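Local atomic coordinates of surface glycoprotein (PDB entry 5KLH), a protein that is of uncertain function but, as a surface glycoprotein of insect-stage trypanosomes with a bilobed ectodomain, may act as a sensor at the cell membrane. Residues R97-S102 with E120-K125; S138-R141 with K145-Y148; E27-T32 with G168-S173; R41-S46 with Q201-G206. One frame throughout, in Å; residues are numbered along the deposited sequence. Where two conformers were deposited one is given.

Contact 1 (R97-S102 with E120-K125); sequences RWFSCS and EQFRNK
The ring of Phe-122 reaches from the helix to the strand and is met from two directions. At its edge, close to the ring plane, lies the carbonyl oxygen of Arg-97, with Arg-97 O 3.6 Å from Phe-122 CZ. This places an electron-rich oxygen beside ring hydrogens, a weakly favourable approach, though not a conventional hydrogen bond. From another direction comes the methylene of Phe-99, making a CH-pi contact to one side of the ring centre, in which Phe-99 CB lies 4.1 Å from the Phe-122 centroid and 29° off the ring normal. The two phenyl rings themselves meet obliquely, their centroids 5.5 Å apart and their planes inclined at 49°.

Both side chains carry CG anti to the backbone N (chi1 -176° in each), and as they leave their backbones in opposing directions they slide past one another. Each therefore sets its ring alongside the root of its neighbour: Phe-99 CD2 comes to 3.7 Å from Phe-122 CB, and Phe-99 CB to 3.7 Å from Phe-122 CD2. Arg-97 starts toward the helix but leads its guanidinium away from it, contributing mainly its backbone oxygen.

Phe-99 is buried, its ring also meeting that of His-119 one turn earlier in the helix, and Tyr-133 touches both phenylalanines. The short strand and helix segments run nearly antiparallel, with their axes 9.7 Å apart. The result is a helix laid along a beta-strand through a small aromatic core, in the disulfide-rich end of the ectodomain, probably one of its two lobes, where Cys-101 is tied to Cys-115 just before the helix.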
loop_
_atom_site.group_PDB
_atom_site.type_symbol
_atom_site.label_atom_id
_atom_site.label_comp_id
_atom_site.label_asym_id
_atom_site.label_seq_id
_atom_site.Cartn_x
_atom_site.Cartn_y
_atom_site.Cartn_z
ATOM N N ARG A 97 1.731 -15.669 -0.222
ATOM C CA ARG A 97 0.607 -15.635 -1.154
ATOM C C ARG A 97 0.059 -17.044 -1.321
ATOM O O ARG A 97 0.745 -17.936 -1.837
ATOM C CB ARG A 97 1.015 -15.020 -2.498
ATOM C CG ARG A 97 1.339 -13.518 -2.403
ATOM C CD ARG A 97 0.306 -12.765 -1.533
ATOM N NE ARG A 97 0.761 -11.432 -1.126
ATOM C CZ ARG A 97 -0.035 -10.470 -0.656
ATOM N NH1 ARG A 97 -1.344 -10.670 -0.534
ATOM N NH2 ARG A 97 0.480 -9.296 -0.311
ATOM N N TRP A 98 -1.175 -17.238 -0.853
ATOM C CA TRP A 98 -1.788 -18.555 -0.776
ATOM C C TRP A 98 -2.599 -18.906 -2.013
ATOM O O TRP A 98 -3.249 -18.047 -2.596
ATOM C CB TRP A 98 -2.702 -18.638 0.446
ATOM C CG TRP A 98 -1.986 -18.832 1.734
ATOM C CD1 TRP A 98 -1.320 -17.885 2.457
ATOM C CD2 TRP A 98 -1.881 -20.051 2.469
ATOM N NE1 TRP A 98 -0.791 -18.446 3.595
ATOM C CE2 TRP A 98 -1.125 -19.775 3.629
ATOM C CE3 TRP A 98 -2.343 -21.353 2.260
ATOM C CZ2 TRP A 98 -0.831 -20.754 4.577
ATOM C CZ3 TRP A 98 -2.046 -22.323 3.200
ATOM C CH2 TRP A 98 -1.295 -22.019 4.342
ATOM N N PHE A 99 -2.566 -20.180 -2.384
ATOM C CA PHE A 99 -3.477 -20.709 -3.391
ATOM C C PHE A 99 -4.652 -21.371 -2.690
ATOM O O PHE A 99 -4.477 -22.326 -1.928
ATOM C CB PHE A 99 -2.770 -21.712 -4.312
ATOM C CG PHE A 99 -3.640 -22.208 -5.438
ATOM C CD1 PHE A 99 -4.491 -23.287 -5.252
ATOM C CD2 PHE A 99 -3.606 -21.583 -6.671
ATOM C CE1 PHE A 99 -5.302 -23.734 -6.284
ATOM C CE2 PHE A 99 -4.406 -22.022 -7.708
ATOM C CZ PHE A 99 -5.255 -23.110 -7.506
ATOM N N SER A 100 -5.848 -20.837 -2.931
ATOM C CA SER A 100 -7.083 -21.406 -2.403
ATOM C C SER A 100 -7.856 -21.990 -3.573
ATOM O O SER A 100 -8.033 -21.319 -4.593
ATOM C CB SER A 100 -7.923 -20.346 -1.692
ATOM O OG SER A 100 -7.160 -19.660 -0.711
ATOM N N CYS A 101 -8.295 -23.235 -3.445
ATOM C CA CYS A 101 -9.030 -23.849 -4.544
ATOM C C CYS A 101 -10.449 -23.308 -4.544
ATOM O O CYS A 101 -11.200 -23.517 -3.591
ATOM C CB CYS A 101 -9.031 -25.373 -4.431
ATOM S SG CYS A 101 -9.941 -26.198 -5.758
ATOM N N SER A 102 -10.797 -22.608 -5.617
ATOM C CA SER A 102 -12.126 -22.033 -5.785
ATOM C C SER A 102 -12.755 -22.594 -7.047
ATOM O O SER A 102 -12.054 -23.171 -7.870
ATOM C CB SER A 102 -12.037 -20.521 -5.873
ATOM O OG SER A 102 -11.349 -20.164 -7.053
ATOM N N GLU A 120 -0.592 -26.626 -9.342
ATOM C CA GLU A 120 0.722 -26.991 -9.866
ATOM C C GLU A 120 1.351 -25.831 -10.630
ATOM O O GLU A 120 2.544 -25.564 -10.507
ATOM C CB GLU A 120 0.612 -28.221 -10.774
ATOM C CG GLU A 120 0.377 -29.529 -10.035
ATOM C CD GLU A 120 -0.192 -30.615 -10.937
ATOM O OE1 GLU A 120 -0.272 -30.390 -12.161
ATOM O OE2 GLU A 120 -0.568 -31.689 -10.418
ATOM N N GLN A 121 0.534 -25.142 -11.422
ATOM C CA GLN A 121 0.996 -23.983 -12.176
ATOM C C GLN A 121 1.437 -22.861 -11.233
ATOM O O GLN A 121 2.499 -22.259 -11.417
ATOM C CB GLN A 121 -0.108 -23.489 -13.119
ATOM C CG GLN A 121 0.323 -22.379 -14.057
ATOM C CD GLN A 121 -0.704 -22.107 -15.149
ATOM O OE1 GLN A 121 -1.826 -22.622 -15.111
ATOM N NE2 GLN A 121 -0.318 -21.301 -16.134
ATOM N N PHE A 122 0.619 -22.603 -10.217
ATOM C CA PHE A 122 0.907 -21.581 -9.220
ATOM C C PHE A 122 2.193 -21.884 -8.462
ATOM O O PHE A 122 2.975 -20.979 -8.163
ATOM C CB PHE A 122 -0.271 -21.464 -8.242
ATOM C CG PHE A 122 -0.123 -20.357 -7.227
ATOM C CD1 PHE A 122 -0.483 -19.055 -7.548
ATOM C CD2 PHE A 122 0.346 -20.628 -5.944
ATOM C CE1 PHE A 122 -0.368 -18.033 -6.612
ATOM C CE2 PHE A 122 0.470 -19.612 -5.006
ATOM C CZ PHE A 122 0.110 -18.313 -5.337
ATOM N N ARG A 123 2.406 -23.156 -8.147
ATOM C CA ARG A 123 3.612 -23.577 -7.442
ATOM C C ARG A 123 4.846 -23.396 -8.324
ATOM O O ARG A 123 5.878 -22.877 -7.876
ATOM C CB ARG A 123 3.468 -25.029 -6.980
ATOM C CG ARG A 123 4.711 -25.653 -6.361
ATOM C CD ARG A 123 4.337 -26.939 -5.636
ATOM N NE ARG A 123 3.662 -27.891 -6.520
ATOM C CZ ARG A 123 2.886 -28.896 -6.112
ATOM N NH1 ARG A 123 2.665 -29.101 -4.818
ATOM N NH2 ARG A 123 2.326 -29.702 -7.008
ATOM N N ASN A 124 4.736 -23.804 -9.586
ATOM C CA ASN A 124 5.845 -23.640 -10.523
ATOM C C ASN A 124 6.144 -22.170 -10.756
ATOM O O ASN A 124 7.302 -21.783 -10.930
ATOM C CB ASN A 124 5.548 -24.331 -11.860
ATOM C CG ASN A 124 5.509 -25.848 -11.747
ATOM O OD1 ASN A 124 6.075 -26.436 -10.824
ATOM N ND2 ASN A 124 4.837 -26.490 -12.702
ATOM N N LYS A 125 5.097 -21.351 -10.754
ATOM C CA LYS A 125 5.251 -19.916 -10.956
ATOM C C LYS A 125 6.035 -19.302 -9.802
ATOM O O LYS A 125 6.894 -18.434 -10.000
ATOM C CB LYS A 125 3.884 -19.240 -11.093
ATOM C CG LYS A 125 3.957 -17.739 -11.314
ATOM C CD LYS A 125 2.679 -17.191 -11.935
ATOM C CE LYS A 125 2.812 -15.703 -12.213
ATOM N NZ LYS A 125 3.097 -14.925 -10.973
#

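Contact 2 (S138-R141 with K145-Y148); sequences SKCR and KCGY
A covalent link is what joins Cys-140 to Cys-146. Cys-140 SG and Cys-146 SG are 2.0 Å apart, and the torsion about the S-S bond is 87°, close to the relaxed value near a right angle; its positive sign makes this a right-handed disulfide. The two halves are built differently. In Cys-140 the sulphur stands anti to the backbone N (chi1 -164°), whereas in Cys-146 it stands beside the backbone N and anti to the carbonyl carbon (chi1 -54°). The backbones are thereby drawn together until Cys-140 CA and Cys-146 CA are 5.2 Å apart, with Cys-140 CB 3.8 Å from Cys-146 CB. Cys-140 itself adopts a left-handed helical backbone conformation, which turns the loop sharply at the bridge.

In its van der Waals contacts the bridge is packed among side chains. Both cysteines are buried, and both touch Phe-99, Cys-101 and His-119, so the bridge lies against the strand 85-100 and the helix 116-128 together.

Polar contacts fix the frame around it: Cys-140 N is hydrogen-bonded to Ser-137 OG, Arg-141 N reaches Glu-144 OE1 across the enclosed loop, and backbone bonds tie Cys-146 to Gln-136 and Ser-137.

With five residues between its cysteines, the bridge closes a compact loop at the start of strand 145-164. It is a short-range disulfide staple, one of four disulfides in this region, probably one of the two lobes, where Cys-101 with Cys-115 and Cys-126 with Cys-149 bind the neighbouring segments.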
loop_
_atom_site.group_PDB
_atom_site.type_symbol
_atom_site.label_atom_id
_atom_site.label_comp_id
_atom_site.label_asym_id
_atom_site.label_seq_id
_atom_site.Cartn_x
_atom_site.Cartn_y
_atom_site.Cartn_z
ATOM N N SER A 138 -2.073 -31.593 -1.330
ATOM C CA SER A 138 -1.760 -32.067 -2.670
ATOM C C SER A 138 -3.020 -32.333 -3.486
ATOM O O SER A 138 -3.069 -32.022 -4.675
ATOM C CB SER A 138 -0.904 -33.330 -2.597
ATOM O OG SER A 138 0.252 -33.092 -1.821
ATOM N N LYS A 139 -4.036 -32.895 -2.847
ATOM C CA LYS A 139 -5.276 -33.192 -3.551
ATOM C C LYS A 139 -6.000 -31.909 -3.951
ATOM O O LYS A 139 -6.777 -31.912 -4.905
ATOM C CB LYS A 139 -6.172 -34.072 -2.684
ATOM C CG LYS A 139 -5.667 -35.498 -2.587
ATOM C CD LYS A 139 -6.301 -36.237 -1.424
ATOM C CE LYS A 139 -6.353 -37.725 -1.713
ATOM N NZ LYS A 139 -7.063 -37.988 -2.998
ATOM N N CYS A 140 -5.741 -30.832 -3.206
ATOM C CA CYS A 140 -6.248 -29.488 -3.504
ATOM C C CYS A 140 -7.718 -29.487 -3.950
ATOM O O CYS A 140 -8.030 -29.059 -5.064
ATOM C CB CYS A 140 -5.371 -28.836 -4.576
ATOM S SG CYS A 140 -5.576 -27.058 -4.744
ATOM N N ARG A 141 -8.597 -29.986 -3.081
ATOM C CA ARG A 141 -10.035 -30.069 -3.363
ATOM C C ARG A 141 -10.685 -28.711 -3.210
ATOM O O ARG A 141 -10.104 -27.816 -2.603
ATOM C CB ARG A 141 -10.738 -31.056 -2.423
ATOM C CG ARG A 141 -10.143 -32.458 -2.358
ATOM C CD ARG A 141 -11.016 -33.348 -1.465
ATOM N NE ARG A 141 -10.328 -34.549 -0.987
ATOM C CZ ARG A 141 -10.146 -35.652 -1.712
ATOM N NH1 ARG A 141 -10.584 -35.708 -2.965
ATOM N NH2 ARG A 141 -9.515 -36.696 -1.189
ATOM N N LYS A 145 -7.072 -24.698 1.219
ATOM C CA LYS A 145 -5.870 -23.887 1.075
ATOM C C LYS A 145 -4.746 -24.840 0.717
ATOM O O LYS A 145 -4.294 -25.607 1.569
ATOM C CB LYS A 145 -5.544 -23.130 2.365
ATOM C CG LYS A 145 -6.718 -22.353 2.941
ATOM C CD LYS A 145 -7.146 -21.259 1.988
ATOM C CE LYS A 145 -8.385 -20.513 2.481
ATOM N NZ LYS A 145 -8.810 -19.456 1.502
ATOM N N CYS A 146 -4.305 -24.804 -0.534
ATOM C CA CYS A 146 -3.446 -25.871 -1.044
ATOM C C CYS A 146 -1.968 -25.645 -0.793
ATOM O O CYS A 146 -1.198 -26.601 -0.679
ATOM C CB CYS A 146 -3.701 -26.056 -2.538
ATOM S SG CYS A 146 -5.451 -26.321 -2.858
ATOM N N GLY A 147 -1.567 -24.387 -0.702
ATOM C CA GLY A 147 -0.176 -24.071 -0.443
ATOM C C GLY A 147 0.064 -22.586 -0.551
ATOM O O GLY A 147 -0.875 -21.826 -0.795
ATOM N N TYR A 148 1.308 -22.158 -0.355
ATOM C CA TYR A 148 1.599 -20.738 -0.451
ATOM C C TYR A 148 3.009 -20.456 -0.906
ATOM O O TYR A 148 3.951 -21.189 -0.587
ATOM C CB TYR A 148 1.333 -20.028 0.886
ATOM C CG TYR A 148 2.247 -20.385 2.044
ATOM C CD1 TYR A 148 3.415 -19.667 2.286
ATOM C CD2 TYR A 148 1.908 -21.396 2.928
ATOM C CE1 TYR A 148 4.232 -19.972 3.368
ATOM C CE2 TYR A 148 2.717 -21.704 4.015
ATOM C CZ TYR A 148 3.877 -20.990 4.223
ATOM O OH TYR A 148 4.691 -21.295 5.294
#

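Contact 3 (E27-T32 with G168-S173); sequences ESWTGT and GEYRES
Trp-29, whose indole meets Tyr-170, sits at the centre of an inverse gamma turn held through one oxygen that two groups grip: Ser-28 O accepts a weak bond from Thr-30 N at 2.9 Å and another from Asn-80 ND2. The carbonyl oxygen of Trp-29 is bonded in turn to Thr-58 OG1, so the backbone beneath the indole is fixed from both sides of the residue.

From this anchored turn the indole drives edge-on into the face of Tyr-170. Its CZ2 stands over the centre of the phenol ring, 3.7 Å above the plane, and Trp-29 NE1 lies 3.6 Å from Tyr-170 CD1. The planes stand at 88°, with the six-membered ring centroid of Trp-29 5.1 Å from the Tyr-170 centroid. With CG of Tyr-170 beside the backbone N (chi1 -58°), the ring is carried to where its face can meet the indole.

Ala-162 of strand 145-164 touches both aromatic residues, and Thr-81 does likewise from a loop. Buried Trp-29 also packs on Leu-202 and Ser-204. This is a T-shaped aromatic pair, joining the loop before strand 31-33 to the short strand 170-172 in the part of the mixed beta-sheet away from the disulfides.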
loop_
_atom_site.group_PDB
_atom_site.type_symbol
_atom_site.label_atom_id
_atom_site.label_comp_id
_atom_site.label_asym_id
_atom_site.label_seq_id
_atom_site.Cartn_x
_atom_site.Cartn_y
_atom_site.Cartn_z
ATOM N N GLU A 27 1.194 22.999 2.882
ATOM C CA GLU A 27 2.438 23.770 2.894
ATOM C C GLU A 27 2.941 23.963 4.313
ATOM O O GLU A 27 4.143 24.160 4.543
ATOM C CB GLU A 27 2.245 25.131 2.213
ATOM C CG GLU A 27 1.722 25.032 0.789
ATOM C CD GLU A 27 2.340 23.881 -0.007
ATOM O OE1 GLU A 27 3.583 23.840 -0.159
ATOM O OE2 GLU A 27 1.572 23.011 -0.485
ATOM N N SER A 28 2.021 23.878 5.267
ATOM C CA SER A 28 2.366 24.023 6.671
ATOM C C SER A 28 2.772 22.707 7.329
ATOM O O SER A 28 2.942 22.652 8.544
ATOM C CB SER A 28 1.190 24.633 7.438
ATOM O OG SER A 28 0.870 25.917 6.924
ATOM N N TRP A 29 2.937 21.649 6.536
ATOM C CA TRP A 29 3.234 20.329 7.106
ATOM C C TRP A 29 4.730 20.134 7.392
ATOM O O TRP A 29 5.365 19.143 6.976
ATOM C CB TRP A 29 2.695 19.225 6.182
ATOM C CG TRP A 29 1.246 18.871 6.438
ATOM C CD1 TRP A 29 0.332 19.600 7.151
ATOM C CD2 TRP A 29 0.554 17.696 5.988
ATOM N NE1 TRP A 29 -0.877 18.947 7.177
ATOM C CE2 TRP A 29 -0.767 17.776 6.472
ATOM C CE3 TRP A 29 0.925 16.580 5.221
ATOM C CZ2 TRP A 29 -1.722 16.793 6.210
ATOM C CZ3 TRP A 29 -0.024 15.597 4.972
ATOM C CH2 TRP A 29 -1.330 15.712 5.466
ATOM N N THR A 30 5.298 21.109 8.094
ATOM C CA THR A 30 6.671 21.019 8.562
ATOM C C THR A 30 6.676 20.297 9.899
ATOM O O THR A 30 5.623 20.148 10.529
ATOM C CB THR A 30 7.283 22.396 8.738
ATOM O OG1 THR A 30 6.352 23.185 9.495
ATOM C CG2 THR A 30 7.533 23.046 7.379
ATOM N N GLY A 31 7.856 19.876 10.346
ATOM C CA GLY A 31 7.978 19.163 11.603
ATOM C C GLY A 31 9.039 18.083 11.509
ATOM O O GLY A 31 10.040 18.247 10.804
ATOM N N THR A 32 8.825 16.977 12.216
ATOM C CA THR A 32 9.799 15.883 12.232
ATOM C C THR A 32 9.149 14.512 12.145
ATOM O O THR A 32 7.999 14.328 12.543
ATOM C CB THR A 32 10.682 15.902 13.505
ATOM O OG1 THR A 32 9.843 15.972 14.665
ATOM C CG2 THR A 32 11.641 17.085 13.501
ATOM N N GLY A 168 -10.275 21.822 11.016
ATOM C CA GLY A 168 -9.244 22.510 10.257
ATOM C C GLY A 168 -7.825 21.993 10.429
ATOM O O GLY A 168 -6.863 22.562 9.886
ATOM N N GLU A 169 -7.689 20.914 11.189
ATOM C CA GLU A 169 -6.413 20.232 11.316
ATOM C C GLU A 169 -6.568 18.775 10.878
ATOM O O GLU A 169 -7.529 18.438 10.168
ATOM C CB GLU A 169 -5.884 20.380 12.746
ATOM C CG GLU A 169 -5.643 21.863 13.071
ATOM C CD GLU A 169 -4.625 22.101 14.176
ATOM O OE1 GLU A 169 -4.736 21.456 15.238
ATOM O OE2 GLU A 169 -3.726 22.953 13.972
ATOM N N TYR A 170 -5.605 17.935 11.252
ATOM C CA TYR A 170 -5.527 16.561 10.745
ATOM C C TYR A 170 -5.208 15.557 11.853
ATOM O O TYR A 170 -4.724 15.937 12.924
ATOM C CB TYR A 170 -4.461 16.458 9.638
ATOM C CG TYR A 170 -4.703 17.371 8.460
ATOM C CD1 TYR A 170 -4.266 18.689 8.483
ATOM C CD2 TYR A 170 -5.374 16.916 7.333
ATOM C CE1 TYR A 170 -4.490 19.528 7.420
ATOM C CE2 TYR A 170 -5.603 17.746 6.260
ATOM C CZ TYR A 170 -5.157 19.053 6.311
ATOM O OH TYR A 170 -5.376 19.901 5.252
ATOM N N ARG A 171 -5.499 14.281 11.583
ATOM C CA ARG A 171 -5.214 13.172 12.497
ATOM C C ARG A 171 -4.967 11.952 11.627
ATOM O O ARG A 171 -5.303 11.988 10.440
ATOM C CB ARG A 171 -6.379 12.933 13.460
ATOM C CG ARG A 171 -7.638 12.531 12.726
ATOM C CD ARG A 171 -8.824 12.444 13.656
ATOM N NE ARG A 171 -10.056 12.575 12.890
ATOM C CZ ARG A 171 -11.237 12.870 13.418
ATOM N NH1 ARG A 171 -11.357 13.060 14.724
ATOM N NH2 ARG A 171 -12.296 12.977 12.632
ATOM N N GLU A 172 -4.392 10.880 12.175
ATOM C CA GLU A 172 -4.158 9.727 11.311
ATOM C C GLU A 172 -5.466 9.220 10.738
ATOM O O GLU A 172 -6.480 9.105 11.456
ATOM C CB GLU A 172 -3.447 8.565 12.013
ATOM C CG GLU A 172 -3.023 7.525 10.948
ATOM C CD GLU A 172 -2.319 6.276 11.451
ATOM O OE1 GLU A 172 -2.293 6.001 12.676
ATOM O OE2 GLU A 172 -1.802 5.541 10.575
ATOM N N SER A 173 -5.437 8.942 9.439
ATOM C CA SER A 173 -6.572 8.349 8.749
ATOM C C SER A 173 -6.999 7.043 9.398
ATOM O O SER A 173 -6.167 6.224 9.819
ATOM C CB SER A 173 -6.245 8.120 7.269
ATOM O OG SER A 173 -7.346 7.544 6.589
#

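Contact 4 (R41-S46 with Q201-G206); sequences RRQSLS and QLYSEG
Gln-43 and Tyr-203 are the whole of this contact, an amide end meeting a phenol hydroxyl. The amide nitrogen approaches the ring at its edge, in the ring plane, with Gln-43 NE2 3.2 Å from Tyr-203 OH. The N-H points poorly at the oxygen, at an angle of 128°, so the bond is weak; the same nitrogen has a stronger partner in Ser-55 OG. Gln-43 CG is placed between the backbone N and the carbonyl carbon (chi1 64°), and with the chain extended beyond it the amide is carried across to Tyr-203, its plane 37° from that of the ring.

The tight part lies on the tyrosine side. Tyr-203 is buried, its ring stacked on Phe-209 and meeting that of Tyr-57. Its hydroxyl gives its proton to the amide oxygen of the likewise buried Gln-201, with Tyr-203 OH 3.0 Å from Gln-201 OE1. That bond, together with the aromatic neighbours, should leave the phenol little freedom to rotate, whereas the link from Gln-43 adds only a modest restraint.

The loose part is that link itself, a single point of touch made by a partly exposed residue whose neighbours along the strand, Arg-42 and Ser-44, are exposed. Only 62 Å² is buried between the two segments, both sides summed.

Strand 36-47 and strand 197-204 are not direct neighbours: strand 51-63 pairs antiparallel with each of them and lies between, while Phe-209 of helix 208-215 touches both Gln-43 and Tyr-203, and Ile-210 also touches Tyr-203.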
loop_
_atom_site.group_PDB
_atom_site.type_symbol
_atom_site.label_atom_id
_atom_site.label_comp_id
_atom_site.label_asym_id
_atom_site.label_seq_id
_atom_site.Cartn_x
_atom_site.Cartn_y
_atom_site.Cartn_z
ATOM N N ARG A 41 6.988 18.226 0.046
ATOM C CA ARG A 41 7.355 17.956 -1.332
ATOM C C ARG A 41 6.157 18.116 -2.237
ATOM O O ARG A 41 5.081 17.590 -1.953
ATOM C CB ARG A 41 7.899 16.530 -1.485
ATOM C CG ARG A 41 9.170 16.226 -0.724
ATOM C CD ARG A 41 10.374 16.778 -1.420
ATOM N NE ARG A 41 11.624 16.474 -0.723
ATOM C CZ ARG A 41 12.776 17.067 -1.022
ATOM N NH1 ARG A 41 12.801 17.980 -1.980
ATOM N NH2 ARG A 41 13.890 16.765 -0.370
ATOM N N ARG A 42 6.344 18.823 -3.341
ATOM C CA ARG A 42 5.298 18.937 -4.342
ATOM C C ARG A 42 5.706 18.154 -5.588
ATOM O O ARG A 42 6.689 18.497 -6.250
ATOM C CB ARG A 42 5.033 20.411 -4.660
ATOM C CG ARG A 42 4.497 21.200 -3.459
ATOM C CD ARG A 42 4.827 22.695 -3.524
ATOM N NE ARG A 42 6.065 23.034 -2.816
ATOM C CZ ARG A 42 7.175 23.484 -3.400
ATOM N NH1 ARG A 42 8.246 23.760 -2.667
ATOM N NH2 ARG A 42 7.219 23.665 -4.711
ATOM N N GLN A 43 4.966 17.087 -5.889
ATOM C CA GLN A 43 5.265 16.233 -7.031
ATOM C C GLN A 43 4.150 16.376 -8.062
ATOM O O GLN A 43 3.076 16.932 -7.776
ATOM C CB GLN A 43 5.421 14.761 -6.605
ATOM C CG GLN A 43 4.125 14.113 -6.032
ATOM C CD GLN A 43 4.297 12.645 -5.605
ATOM O OE1 GLN A 43 5.336 12.033 -5.878
ATOM N NE2 GLN A 43 3.268 12.076 -4.932
ATOM N N SER A 44 4.410 15.889 -9.265
ATOM C CA SER A 44 3.396 15.888 -10.306
ATOM C C SER A 44 3.211 14.480 -10.800
ATOM O O SER A 44 4.186 13.788 -11.103
ATOM C CB SER A 44 3.792 16.824 -11.465
ATOM O OG SER A 44 3.728 18.178 -11.055
ATOM N N LEU A 45 1.958 14.051 -10.858
ATOM C CA LEU A 45 1.615 12.774 -11.446
ATOM C C LEU A 45 1.336 13.011 -12.914
ATOM O O LEU A 45 0.844 14.070 -13.286
ATOM C CB LEU A 45 0.392 12.172 -10.756
ATOM C CG LEU A 45 0.424 12.217 -9.234
ATOM C CD1 LEU A 45 -0.886 11.704 -8.680
ATOM C CD2 LEU A 45 1.604 11.401 -8.691
ATOM N N SER A 46 1.663 12.047 -13.753
ATOM C CA SER A 46 1.280 12.149 -15.150
ATOM C C SER A 46 0.227 11.100 -15.409
ATOM O O SER A 46 0.524 9.914 -15.329
ATOM C CB SER A 46 2.472 11.934 -16.096
ATOM O OG SER A 46 3.559 12.791 -15.807
ATOM N N GLN A 201 6.710 8.963 3.998
ATOM C CA GLN A 201 5.919 9.986 3.320
ATOM C C GLN A 201 4.520 10.081 3.912
ATOM O O GLN A 201 3.801 9.075 4.009
ATOM C CB GLN A 201 5.826 9.690 1.809
ATOM C CG GLN A 201 7.194 9.599 1.128
ATOM C CD GLN A 201 7.115 9.308 -0.364
ATOM O OE1 GLN A 201 6.034 9.261 -0.946
ATOM N NE2 GLN A 201 8.276 9.115 -0.989
ATOM N N LEU A 202 4.122 11.292 4.295
ATOM C CA LEU A 202 2.784 11.504 4.848
ATOM C C LEU A 202 1.929 12.281 3.848
ATOM O O LEU A 202 2.276 13.401 3.456
ATOM C CB LEU A 202 2.858 12.240 6.198
ATOM C CG LEU A 202 1.526 12.640 6.836
ATOM C CD1 LEU A 202 0.781 11.416 7.346
ATOM C CD2 LEU A 202 1.712 13.661 7.954
ATOM N N TYR A 203 0.840 11.649 3.407
ATOM C CA TYR A 203 -0.147 12.241 2.502
ATOM C C TYR A 203 -1.396 12.657 3.240
ATOM O O TYR A 203 -1.694 12.144 4.339
ATOM C CB TYR A 203 -0.554 11.243 1.410
ATOM C CG TYR A 203 0.535 10.972 0.414
ATOM C CD1 TYR A 203 1.525 10.048 0.687
ATOM C CD2 TYR A 203 0.576 11.651 -0.802
ATOM C CE1 TYR A 203 2.552 9.807 -0.232
ATOM C CE2 TYR A 203 1.584 11.419 -1.719
ATOM C CZ TYR A 203 2.572 10.496 -1.424
ATOM O OH TYR A 203 3.591 10.254 -2.330
ATOM N N SER A 204 -2.170 13.543 2.621
ATOM C CA SER A 204 -3.533 13.770 3.085
ATOM C C SER A 204 -4.465 12.824 2.326
ATOM O O SER A 204 -4.158 12.423 1.202
ATOM C CB SER A 204 -3.959 15.235 2.906
ATOM O OG SER A 204 -4.098 15.581 1.535
ATOM N N GLU A 205 -5.571 12.445 2.964
ATOM C CA GLU A 205 -6.543 11.530 2.374
ATOM C C GLU A 205 -7.010 11.935 0.991
ATOM O O GLU A 205 -7.245 11.079 0.144
ATOM C CB GLU A 205 -7.789 11.394 3.271
ATOM C CG GLU A 205 -7.644 10.457 4.417
ATOM C CD GLU A 205 -8.977 10.167 5.090
ATOM O OE1 GLU A 205 -9.899 11.027 5.038
ATOM O OE2 GLU A 205 -9.086 9.094 5.705
ATOM N N GLY A 206 -7.204 13.232 0.772
ATOM C CA GLY A 206 -7.719 13.675 -0.512
ATOM C C GLY A 206 -6.665 13.870 -1.591
ATOM O O GLY A 206 -6.974 14.400 -2.666
#

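Overall arrangement
The four contacts fall into two groups at opposite ends of an elongated chain. Contacts 1 and 2, with centres 8 Å apart, form one disulfide-rich unit, joined by a probable backbone bond from Phe-99 N to Gly-147 O at 2.8 Å. Contacts 3 and 4 have centres 13 Å apart and meet where Trp-29 packs on the backbone of 202-204. Between the groups, centres lie 36 to 47 Å apart and nearest atoms at least about 19 Å. One beta-sheet nevertheless reaches all four: strand 145-164 is common to both groups, pairing with 85-100 and with 170-172 and 197-204, as suits a bilobed ectodomain. Contacts 1 and 2 are nested in sequence inside the loops closed by 3 and 4.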